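Local structure of putative DNA protection protein (Streptomyces coelicolor, 4CYB) at residues L22-R27 with Y137-T142; K30-T35 with D73-R78; K43-L48 with S114-A119; D62-E67 with E155-F160. The protein probably oxidises and stores iron as a ferritin-like dodecamer of the Dps family, whose members typically shield DNA from oxidative damage. All coordinates share one frame; numbering follows the deposited sequence.

Contact 1. Residues L22-R27 with Y137-T142; sequences LYSCQR and YGDDGT
Y23 and Y137 form an offset stack, their ring centroids 4.8 Å apart and their planes inclined at 27°. The overlap is partial: Y137 CE2 lies over one face of the Y23 ring, displaced toward its rim, 3.5 Å from Y23 CG. Y23 CB in turn sits over the face of Y137, a CH-pi contact that the stagger of the two rings makes possible.

The polar part is built around D139 OD2, which accepts two hydroxyls. S24 OG reaches it in 2.6 Å on the anti side, nearly in the carboxylate plane, while T142 OG1 comes down from above that plane, also at 2.6 Å. This is the break between helices 109-136 and 140-164 of the ferritin-like four-helix bundle: G138 ends the first in a Schellman motif, and D139 is the N-cap of the second, its OD1 accepting from T142 N at 3.1 Å. With CG anti to its own N (chi1 -167°), D139 can both cap the helix and reach S24.

Charge adds further ties. R78 makes a salt bridge with D139 OD1 and a hydrogen bond to T142 OG1, and R27 NH1 donates in its own plane to Y23 OH, 2.9 Å away, besides pairing with D129.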
# COMPACT_ATOMS: atom_id res chain seq x y z
N LEU J 22 13.09 -11.73 -38.85
CA LEU J 22 14.30 -12.48 -38.68
C LEU J 22 15.48 -11.60 -38.32
O LEU J 22 16.28 -11.93 -37.43
CB LEU J 22 14.60 -13.17 -40.02
CG LEU J 22 15.15 -14.59 -40.06
CD1 LEU J 22 16.31 -14.66 -41.06
CD2 LEU J 22 15.53 -15.17 -38.73
N TYR J 23 15.63 -10.49 -39.01
CA TYR J 23 16.74 -9.57 -38.74
C TYR J 23 16.61 -8.97 -37.31
O TYR J 23 17.60 -8.90 -36.55
CB TYR J 23 16.82 -8.47 -39.81
CG TYR J 23 17.98 -7.55 -39.56
CD1 TYR J 23 19.30 -7.90 -39.97
CD2 TYR J 23 17.79 -6.33 -38.94
CE1 TYR J 23 20.37 -7.05 -39.74
CE2 TYR J 23 18.88 -5.47 -38.68
CZ TYR J 23 20.16 -5.85 -39.10
OH TYR J 23 21.23 -5.01 -38.86
N SER J 24 15.42 -8.54 -36.94
CA SER J 24 15.25 -7.92 -35.59
C SER J 24 15.58 -8.97 -34.54
O SER J 24 16.27 -8.64 -33.54
CB SER J 24 13.83 -7.37 -35.42
OG SER J 24 13.65 -6.15 -36.10
N CYS J 25 15.12 -10.21 -34.74
CA CYS J 25 15.45 -11.27 -33.77
C CYS J 25 16.95 -11.56 -33.63
O CYS J 25 17.43 -11.75 -32.52
CB CYS J 25 14.72 -12.58 -34.01
SG CYS J 25 12.93 -12.43 -33.74
N GLN J 26 17.71 -11.55 -34.75
CA GLN J 26 19.17 -11.68 -34.65
C GLN J 26 19.76 -10.52 -33.88
O GLN J 26 20.61 -10.77 -33.01
CB GLN J 26 19.82 -11.69 -36.05
CG GLN J 26 19.43 -12.88 -36.87
CD GLN J 26 19.77 -12.70 -38.38
OE1 GLN J 26 19.50 -13.60 -39.17
NE2 GLN J 26 20.36 -11.55 -38.75
N ARG J 27 19.37 -9.27 -34.16
CA ARG J 27 19.95 -8.15 -33.44
C ARG J 27 19.54 -8.21 -31.94
O ARG J 27 20.37 -7.95 -31.04
CB ARG J 27 19.57 -6.78 -34.02
CG ARG J 27 19.93 -6.56 -35.48
CD ARG J 27 21.39 -6.84 -35.82
NE ARG J 27 22.32 -6.11 -34.99
CZ ARG J 27 22.91 -4.96 -35.31
NH1 ARG J 27 22.67 -4.34 -36.48
NH2 ARG J 27 23.79 -4.45 -34.47
N TYR J 137 14.42 -1.20 -41.64
CA TYR J 137 13.58 -2.31 -42.07
C TYR J 137 12.11 -2.15 -41.71
O TYR J 137 11.33 -3.02 -42.06
CB TYR J 137 14.00 -3.62 -41.41
CG TYR J 137 14.94 -4.56 -42.10
CD1 TYR J 137 14.47 -5.49 -43.08
CD2 TYR J 137 16.29 -4.61 -41.71
CE1 TYR J 137 15.34 -6.41 -43.70
CE2 TYR J 137 17.17 -5.53 -42.32
CZ TYR J 137 16.69 -6.41 -43.30
OH TYR J 137 17.59 -7.28 -43.87
N GLY J 138 11.71 -1.12 -40.97
CA GLY J 138 10.29 -0.90 -40.72
C GLY J 138 9.82 -1.45 -39.35
O GLY J 138 8.62 -1.37 -39.05
N ASP J 139 10.76 -1.94 -38.53
CA ASP J 139 10.38 -2.50 -37.19
C ASP J 139 10.37 -1.38 -36.14
O ASP J 139 11.32 -1.25 -35.34
CB ASP J 139 11.27 -3.65 -36.81
CG ASP J 139 10.70 -4.45 -35.59
OD1 ASP J 139 9.73 -3.94 -34.99
OD2 ASP J 139 11.26 -5.51 -35.26
N ASP J 140 9.36 -0.51 -36.24
CA ASP J 140 9.25 0.66 -35.37
C ASP J 140 9.28 0.27 -33.89
O ASP J 140 9.89 0.99 -33.08
CB ASP J 140 7.93 1.40 -35.64
CG ASP J 140 7.84 1.94 -37.06
OD1 ASP J 140 8.80 2.61 -37.45
OD2 ASP J 140 6.86 1.66 -37.79
N GLY J 141 8.58 -0.83 -33.57
CA GLY J 141 8.42 -1.25 -32.15
C GLY J 141 9.76 -1.70 -31.58
O GLY J 141 10.11 -1.37 -30.46
N THR J 142 10.55 -2.42 -32.37
CA THR J 142 11.86 -2.86 -31.94
C THR J 142 12.79 -1.66 -31.77
O THR J 142 13.57 -1.59 -30.81
CB THR J 142 12.46 -3.94 -32.87
OG1 THR J 142 11.66 -5.11 -32.76
CG2 THR J 142 13.95 -4.27 -32.50

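Contact 2. Residues K30-T35 with D73-R78; sequences KVLADT and DTVAER. With FE (Fe (III) ion), chain B.
L32 packs against V75 and A76 with aliphatic groups alone; the flat groups here are the carboxylates of D73 and E77, which serve a different side of helix 54-81. D73 turns both oxygens to an iron(III) ion, OD2 at 2.5 Å, whereas E77 binds it through OE2 and keeps OE1 at 4.0 Å from the metal. Three waters and H46 of a neighbouring subunit complete the shell, the intersubunit iron site characteristic of Dps proteins and known in the family as the ferroxidase centre. K43 and W47 of that same subunit also bind D73 OD1, which probably helps to fix the carboxylate's rotation.

Within the four-helix bundle, another flank of helix 54-81 packs on helix 18-48 through L32. Its CG is anti to the backbone N (chi1 -166°), which carries the fork between two neighbours: CD1 takes V75 and CD2 takes A76. The L32 and V75 side chains lie alongside each other, pointing opposite ways. L32 also touches I72, A86 and V87.

On helix 18-48, T35 OG1 folds back to V31 O at 2.8 Å. L32 CD2 comes closest to the backbone, 3.8 Å from A76 CA.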
# COMPACT_ATOMS: atom_id res chain seq x y z
N LYS J 30 21.51 -10.75 -29.86
CA LYS J 30 22.86 -10.34 -29.47
C LYS J 30 22.81 -9.41 -28.27
O LYS J 30 23.60 -9.57 -27.30
CB LYS J 30 23.61 -9.68 -30.68
CG LYS J 30 25.04 -9.20 -30.33
CD LYS J 30 25.88 -10.30 -29.68
CE LYS J 30 27.36 -9.91 -29.73
NZ LYS J 30 27.64 -8.57 -29.19
N VAL J 31 21.92 -8.44 -28.31
CA VAL J 31 21.73 -7.52 -27.18
C VAL J 31 21.38 -8.35 -25.94
O VAL J 31 21.87 -8.07 -24.84
CB VAL J 31 20.64 -6.48 -27.46
CG1 VAL J 31 20.30 -5.68 -26.19
CG2 VAL J 31 21.15 -5.52 -28.56
N LEU J 32 20.50 -9.31 -26.12
CA LEU J 32 20.03 -10.18 -24.98
C LEU J 32 21.19 -10.96 -24.39
O LEU J 32 21.36 -10.99 -23.15
CB LEU J 32 18.94 -11.11 -25.51
CG LEU J 32 18.05 -11.88 -24.57
CD1 LEU J 32 17.52 -10.92 -23.49
CD2 LEU J 32 16.94 -12.49 -25.42
N ALA J 33 22.02 -11.58 -25.25
CA ALA J 33 23.22 -12.32 -24.78
C ALA J 33 24.15 -11.40 -24.00
O ALA J 33 24.61 -11.75 -22.91
CB ALA J 33 23.95 -13.01 -25.96
N ASP J 34 24.47 -10.21 -24.53
CA ASP J 34 25.32 -9.28 -23.81
C ASP J 34 24.71 -8.79 -22.46
O ASP J 34 25.41 -8.66 -21.44
CB ASP J 34 25.69 -8.08 -24.67
CG ASP J 34 26.50 -8.48 -25.96
OD1 ASP J 34 27.24 -9.49 -25.95
OD2 ASP J 34 26.35 -7.76 -26.99
N THR J 35 23.41 -8.58 -22.49
CA THR J 35 22.70 -8.09 -21.32
C THR J 35 22.62 -9.21 -20.27
O THR J 35 22.72 -8.94 -19.06
CB THR J 35 21.29 -7.63 -21.68
OG1 THR J 35 21.35 -6.53 -22.59
CG2 THR J 35 20.53 -7.15 -20.39
N ASP J 73 13.96 -9.65 -19.77
CA ASP J 73 12.60 -10.17 -19.98
C ASP J 73 11.88 -9.44 -21.11
O ASP J 73 11.24 -10.09 -21.96
CB ASP J 73 11.80 -10.12 -18.68
CG ASP J 73 10.43 -10.73 -18.82
OD1 ASP J 73 10.32 -11.98 -18.81
OD2 ASP J 73 9.43 -9.96 -18.91
N THR J 74 12.03 -8.13 -21.17
CA THR J 74 11.30 -7.34 -22.16
C THR J 74 11.87 -7.65 -23.58
O THR J 74 11.13 -7.79 -24.56
CB THR J 74 11.41 -5.84 -21.86
OG1 THR J 74 10.82 -5.54 -20.57
CG2 THR J 74 10.67 -5.00 -23.01
N VAL J 75 13.19 -7.74 -23.67
CA VAL J 75 13.81 -8.08 -24.97
C VAL J 75 13.51 -9.49 -25.43
O VAL J 75 13.21 -9.69 -26.61
CB VAL J 75 15.35 -7.82 -24.89
CG1 VAL J 75 16.13 -8.29 -26.14
CG2 VAL J 75 15.58 -6.34 -24.70
N ALA J 76 13.56 -10.48 -24.52
CA ALA J 76 13.22 -11.84 -24.86
C ALA J 76 11.78 -11.91 -25.34
O ALA J 76 11.50 -12.58 -26.32
CB ALA J 76 13.40 -12.76 -23.68
N GLU J 77 10.86 -11.28 -24.61
CA GLU J 77 9.47 -11.27 -25.04
C GLU J 77 9.29 -10.59 -26.42
O GLU J 77 8.45 -11.03 -27.20
CB GLU J 77 8.57 -10.59 -23.97
CG GLU J 77 8.36 -11.64 -22.82
CD GLU J 77 7.37 -11.15 -21.74
OE1 GLU J 77 6.66 -10.13 -21.97
OE2 GLU J 77 7.27 -11.86 -20.70
N ARG J 78 10.12 -9.59 -26.71
CA ARG J 78 10.06 -8.99 -28.06
C ARG J 78 10.47 -10.00 -29.16
O ARG J 78 9.80 -10.09 -30.22
CB ARG J 78 10.98 -7.79 -28.11
CG ARG J 78 10.98 -7.07 -29.47
CD ARG J 78 9.71 -6.27 -29.62
NE ARG J 78 9.50 -5.67 -30.96
CZ ARG J 78 8.33 -5.16 -31.34
NH1 ARG J 78 7.30 -5.14 -30.45
NH2 ARG J 78 8.16 -4.68 -32.58
FE FE B . 7.75 -11.72 -18.50
O HOH W 1 8.57 -11.71 -16.28
O HOH W 2 5.62 -11.98 -17.61
O HOH W 3 6.76 -9.57 -18.24

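Contact 3. Residues K43-L48 with S114-A119; sequences KKYHWL and SRLLEA. With FE (Fe (III) ion), chain V.
Y45 OH ends up against the aliphatic part of R115, 3.1 Å from R115 CD, and is hydrogen-bonded to OE1 of E107. The other oxygen of that glutamate, OE2, forms a salt bridge with R115 NE, which itself lies 3.5 Å from Y45 OH. One carboxylate therefore serves both side chains, and the phenol oxygen sits at the edge of the guanidinium, the two flat groups turned 42° against each other. R115 gets there by running extended as far as CD and then bending (chi3 -60°), crossing the tyrosine at about a right angle.

Beside this polar end the tyrosine meets L116 edge-on: Y45 CD2 is 3.8 Å from L116 CG, near the ring plane, and the leucine runs back alongside the ring. L61 of helix 54-81 touches both of them. Here the last turns of helix 18-48 lean on the beginning of helix 109-136, two members of the ferritin-like four-helix bundle. Y45 CA and L116 CA are 9.4 Å apart, and the Y45 ring and the L116 side chain bridge that distance.

H46, the next residue, serves the other flank of its helix. Its NE2 binds iron(III) at 2.5 Å, together with three waters and with D73 and E77 of a neighbouring subunit. H58 positions the imidazole, stacking on it and accepting from H46 ND1 through its carbonyl.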
# COMPACT_ATOMS: atom_id res chain seq x y z
N LYS J 43 25.33 -8.80 -10.50
CA LYS J 43 25.09 -9.69 -9.32
C LYS J 43 26.41 -10.22 -8.72
O LYS J 43 26.63 -10.19 -7.52
CB LYS J 43 24.19 -10.91 -9.65
CG LYS J 43 22.72 -10.57 -9.95
CD LYS J 43 22.02 -9.78 -8.80
CE LYS J 43 22.01 -10.62 -7.48
NZ LYS J 43 21.08 -9.92 -6.55
N LYS J 44 27.35 -10.61 -9.58
CA LYS J 44 28.71 -10.98 -9.11
C LYS J 44 29.32 -9.91 -8.21
O LYS J 44 29.79 -10.21 -7.10
CB LYS J 44 29.63 -11.36 -10.29
CG LYS J 44 31.13 -11.71 -9.94
CD LYS J 44 31.99 -11.75 -11.23
CE LYS J 44 33.52 -11.83 -10.99
NZ LYS J 44 33.89 -13.21 -10.55
N TYR J 45 29.31 -8.65 -8.64
CA TYR J 45 29.97 -7.62 -7.88
C TYR J 45 29.10 -7.19 -6.67
O TYR J 45 29.63 -6.78 -5.69
CB TYR J 45 30.26 -6.46 -8.83
CG TYR J 45 31.27 -6.85 -9.92
CD1 TYR J 45 32.30 -7.80 -9.65
CD2 TYR J 45 31.22 -6.26 -11.18
CE1 TYR J 45 33.25 -8.15 -10.61
CE2 TYR J 45 32.13 -6.65 -12.18
CZ TYR J 45 33.14 -7.56 -11.89
OH TYR J 45 34.04 -7.89 -12.88
N HIS J 46 27.77 -7.28 -6.77
CA HIS J 46 26.86 -7.09 -5.59
C HIS J 46 27.32 -8.05 -4.51
O HIS J 46 27.40 -7.64 -3.34
CB HIS J 46 25.42 -7.39 -6.05
CG HIS J 46 24.37 -7.51 -4.93
ND1 HIS J 46 23.91 -6.44 -4.26
CD2 HIS J 46 23.64 -8.61 -4.48
CE1 HIS J 46 22.88 -6.80 -3.42
NE2 HIS J 46 22.73 -8.15 -3.53
N TRP J 47 27.66 -9.31 -4.86
CA TRP J 47 28.11 -10.30 -3.82
C TRP J 47 29.53 -10.12 -3.35
O TRP J 47 29.81 -10.17 -2.16
CB TRP J 47 27.97 -11.73 -4.31
CG TRP J 47 26.53 -12.05 -4.65
CD1 TRP J 47 25.39 -11.72 -3.94
CD2 TRP J 47 26.08 -12.76 -5.83
NE1 TRP J 47 24.24 -12.13 -4.61
CE2 TRP J 47 24.59 -12.83 -5.74
CE3 TRP J 47 26.73 -13.40 -6.91
CZ2 TRP J 47 23.81 -13.43 -6.71
CZ3 TRP J 47 25.94 -14.04 -7.88
CH2 TRP J 47 24.53 -14.04 -7.80
N LEU J 48 30.44 -9.88 -4.32
CA LEU J 48 31.87 -9.88 -4.02
C LEU J 48 32.40 -8.56 -3.51
O LEU J 48 33.58 -8.47 -3.15
CB LEU J 48 32.70 -10.18 -5.28
CG LEU J 48 32.56 -11.56 -5.94
CD1 LEU J 48 33.68 -11.85 -6.96
CD2 LEU J 48 32.21 -12.72 -5.04
N SER J 114 35.26 -0.64 -13.71
CA SER J 114 35.72 -0.48 -15.13
C SER J 114 35.17 -1.56 -16.07
O SER J 114 34.83 -1.24 -17.23
CB SER J 114 37.24 -0.52 -15.17
OG SER J 114 37.69 0.69 -14.59
N ARG J 115 35.12 -2.81 -15.61
CA ARG J 115 34.58 -3.91 -16.41
C ARG J 115 33.09 -3.68 -16.73
O ARG J 115 32.65 -3.95 -17.84
CB ARG J 115 34.77 -5.26 -15.70
CG ARG J 115 34.33 -6.43 -16.57
CD ARG J 115 34.74 -7.76 -15.90
NE ARG J 115 36.19 -7.93 -15.70
CZ ARG J 115 37.09 -8.25 -16.65
NH1 ARG J 115 36.73 -8.45 -17.91
NH2 ARG J 115 38.38 -8.37 -16.32
N LEU J 116 32.31 -3.23 -15.74
CA LEU J 116 30.91 -2.85 -15.95
C LEU J 116 30.83 -1.76 -17.02
O LEU J 116 30.03 -1.88 -17.95
CB LEU J 116 30.30 -2.37 -14.64
CG LEU J 116 30.08 -3.45 -13.54
CD1 LEU J 116 29.59 -2.69 -12.29
CD2 LEU J 116 29.06 -4.49 -13.95
N LEU J 117 31.70 -0.72 -16.94
CA LEU J 117 31.65 0.37 -17.93
C LEU J 117 31.96 -0.11 -19.33
O LEU J 117 31.29 0.29 -20.32
CB LEU J 117 32.60 1.50 -17.56
CG LEU J 117 32.26 2.32 -16.30
CD1 LEU J 117 33.28 3.46 -16.17
CD2 LEU J 117 30.83 2.88 -16.34
N GLU J 118 32.94 -1.01 -19.42
CA GLU J 118 33.23 -1.65 -20.70
C GLU J 118 32.08 -2.46 -21.28
O GLU J 118 31.85 -2.41 -22.50
CB GLU J 118 34.51 -2.50 -20.62
CG GLU J 118 35.74 -1.61 -20.58
CD GLU J 118 37.07 -2.36 -20.41
OE1 GLU J 118 37.33 -3.36 -21.14
OE2 GLU J 118 37.88 -1.94 -19.54
N ALA J 119 31.37 -3.22 -20.44
CA ALA J 119 30.19 -3.93 -20.91
C ALA J 119 29.08 -2.95 -21.36
O ALA J 119 28.45 -3.16 -22.41
CB ALA J 119 29.69 -4.98 -19.85
FE FE V . 21.15 -9.44 -2.15
O HOH W 4 19.55 -8.86 -3.86
O HOH W 5 21.10 -7.44 -0.94
O HOH W 6 19.42 -9.61 -0.45

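Contact 4. Residues D62-E67 with E155-F160; sequences DKHAGE and ELQAWF
Q157 lies flat on H64. Its CG is centred over one face of the imidazole, 3.4 Å above the plane, and the amide beyond continues parallel to the ring, with only 4° between the planes; Q157 CD is 3.5 Å from H64 CG. The extended glutamine chain carries NE2 past the ring to two acceptors. The stronger bond goes to E67 OE1, 2.8 Å from Q157 NE2, nearly in the amide plane and on the anti lone pair of the carboxylate. The other, to the carbonyl H64 O at 3.3 Å, is more bent (136° at the hydrogen). On the far end of the amide, OE1 accepts from Q68 and H120, which leaves this buried group bonded through both its atoms. E67 is itself steadied by K63, whose NZ meets the syn lone pair of E67 OE2 at 2.7 Å.

One turn on, F160 CB comes up to the edge of the imidazole, 3.8 Å from H64 CE1. Its ring is at most weakly attracted by the ammonium of K63, and meets H58 and F54 of a neighbouring subunit edge-to-face.

Helices 54-81 and 140-164 run antiparallel here, at 167° with local axes 11.3 Å apart, as in a ferritin-like bundle. Helix 18-48 closes in through Y42, hydrogen-bonded to H64 ND1, and helix 109-136 packs H120 against A158.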
# COMPACT_ATOMS: atom_id res chain seq x y z
N ASP J 62 22.87 -3.84 -6.97
CA ASP J 62 21.60 -4.53 -7.05
C ASP J 62 20.50 -3.74 -7.78
O ASP J 62 19.65 -4.35 -8.44
CB ASP J 62 21.12 -4.91 -5.66
CG ASP J 62 20.37 -6.21 -5.65
OD1 ASP J 62 20.65 -7.10 -6.50
OD2 ASP J 62 19.54 -6.33 -4.77
N LYS J 63 20.49 -2.41 -7.64
CA LYS J 63 19.49 -1.60 -8.30
C LYS J 63 19.72 -1.80 -9.81
O LYS J 63 18.78 -2.02 -10.57
CB LYS J 63 19.73 -0.14 -7.93
CG LYS J 63 18.75 0.79 -8.68
CD LYS J 63 19.22 2.24 -8.52
CE LYS J 63 18.16 3.16 -9.12
NZ LYS J 63 18.36 3.38 -10.59
N HIS J 64 20.99 -1.74 -10.23
CA HIS J 64 21.26 -1.93 -11.67
C HIS J 64 20.96 -3.33 -12.17
O HIS J 64 20.38 -3.48 -13.28
CB HIS J 64 22.70 -1.51 -12.05
CG HIS J 64 22.95 -0.07 -11.91
ND1 HIS J 64 24.10 0.51 -12.37
CD2 HIS J 64 22.15 0.95 -11.42
CE1 HIS J 64 24.04 1.82 -12.12
NE2 HIS J 64 22.84 2.10 -11.58
N ALA J 65 21.26 -4.35 -11.37
CA ALA J 65 20.93 -5.74 -11.75
C ALA J 65 19.42 -5.88 -11.96
O ALA J 65 18.99 -6.48 -12.94
CB ALA J 65 21.38 -6.72 -10.66
N GLY J 66 18.60 -5.36 -11.03
CA GLY J 66 17.14 -5.48 -11.17
C GLY J 66 16.65 -4.83 -12.45
O GLY J 66 15.80 -5.35 -13.13
N GLU J 67 17.24 -3.70 -12.81
CA GLU J 67 16.86 -3.03 -14.06
C GLU J 67 17.29 -3.83 -15.29
O GLU J 67 16.50 -3.94 -16.25
CB GLU J 67 17.45 -1.61 -14.05
CG GLU J 67 16.71 -0.66 -13.07
CD GLU J 67 17.50 0.64 -12.78
OE1 GLU J 67 18.60 0.85 -13.35
OE2 GLU J 67 17.07 1.44 -11.90
N GLU J 155 22.85 3.93 -20.65
CA GLU J 155 23.46 5.28 -20.50
C GLU J 155 23.42 5.80 -19.06
O GLU J 155 24.47 6.20 -18.51
CB GLU J 155 22.89 6.31 -21.49
CG GLU J 155 23.15 5.90 -22.93
CD GLU J 155 22.35 6.75 -23.97
OE1 GLU J 155 21.12 7.08 -23.76
OE2 GLU J 155 22.93 7.07 -25.05
N LEU J 156 22.24 5.75 -18.44
CA LEU J 156 22.11 6.24 -17.09
C LEU J 156 22.95 5.42 -16.11
O LEU J 156 23.60 5.98 -15.19
CB LEU J 156 20.61 6.23 -16.69
CG LEU J 156 20.33 6.92 -15.32
CD1 LEU J 156 20.48 8.45 -15.36
CD2 LEU J 156 18.90 6.57 -14.85
N GLN J 157 22.88 4.09 -16.23
CA GLN J 157 23.68 3.25 -15.36
C GLN J 157 25.20 3.51 -15.44
O GLN J 157 25.90 3.57 -14.43
CB GLN J 157 23.39 1.75 -15.62
CG GLN J 157 22.01 1.36 -15.07
CD GLN J 157 21.76 -0.13 -15.18
OE1 GLN J 157 22.64 -0.87 -15.60
NE2 GLN J 157 20.55 -0.58 -14.79
N ALA J 158 25.70 3.70 -16.66
CA ALA J 158 27.13 3.95 -16.88
C ALA J 158 27.53 5.23 -16.17
O ALA J 158 28.63 5.29 -15.61
CB ALA J 158 27.41 4.02 -18.41
N TRP J 159 26.65 6.25 -16.19
CA TRP J 159 26.90 7.49 -15.43
C TRP J 159 27.09 7.24 -13.94
O TRP J 159 28.12 7.63 -13.36
CB TRP J 159 25.80 8.55 -15.71
CG TRP J 159 25.88 9.75 -14.80
CD1 TRP J 159 26.96 10.56 -14.54
CD2 TRP J 159 24.83 10.25 -13.95
NE1 TRP J 159 26.65 11.53 -13.64
CE2 TRP J 159 25.39 11.36 -13.21
CE3 TRP J 159 23.50 9.87 -13.71
CZ2 TRP J 159 24.63 12.11 -12.29
CZ3 TRP J 159 22.74 10.64 -12.78
CH2 TRP J 159 23.30 11.73 -12.10
N PHE J 160 26.16 6.51 -13.33
CA PHE J 160 26.21 6.22 -11.91
C PHE J 160 27.46 5.44 -11.58
O PHE J 160 28.14 5.75 -10.60
CB PHE J 160 24.99 5.39 -11.45
CG PHE J 160 23.79 6.22 -11.04
CD1 PHE J 160 22.93 6.78 -11.98
CD2 PHE J 160 23.46 6.38 -9.69
CE1 PHE J 160 21.79 7.53 -11.60
CE2 PHE J 160 22.33 7.10 -9.29
CZ PHE J 160 21.49 7.68 -10.26

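Overall arrangement
All four contacts tie together the same ferritin-like four-helix bundle. Helix 18-48 enters contacts 1, 2 and 3 in turn, helix 54-81 contacts 2 and 4, and helix 140-164 contacts 1 and 4, while helix 109-136 supplies the second half of contact 3. Contacts 1 and 3 lie about 29 Å apart, centre to centre, on opposite sides of the chain's middle. Contact 2 touches contact 1 through R78, and contact 3 touches contact 4 through the K43-D62 salt bridge. Along the chain, contacts 2 and 3 both fall within the loop closed by contact 1. The bundle thus holds D73 and E77 apart from H46, each half completing an iron site with a neighbouring subunit.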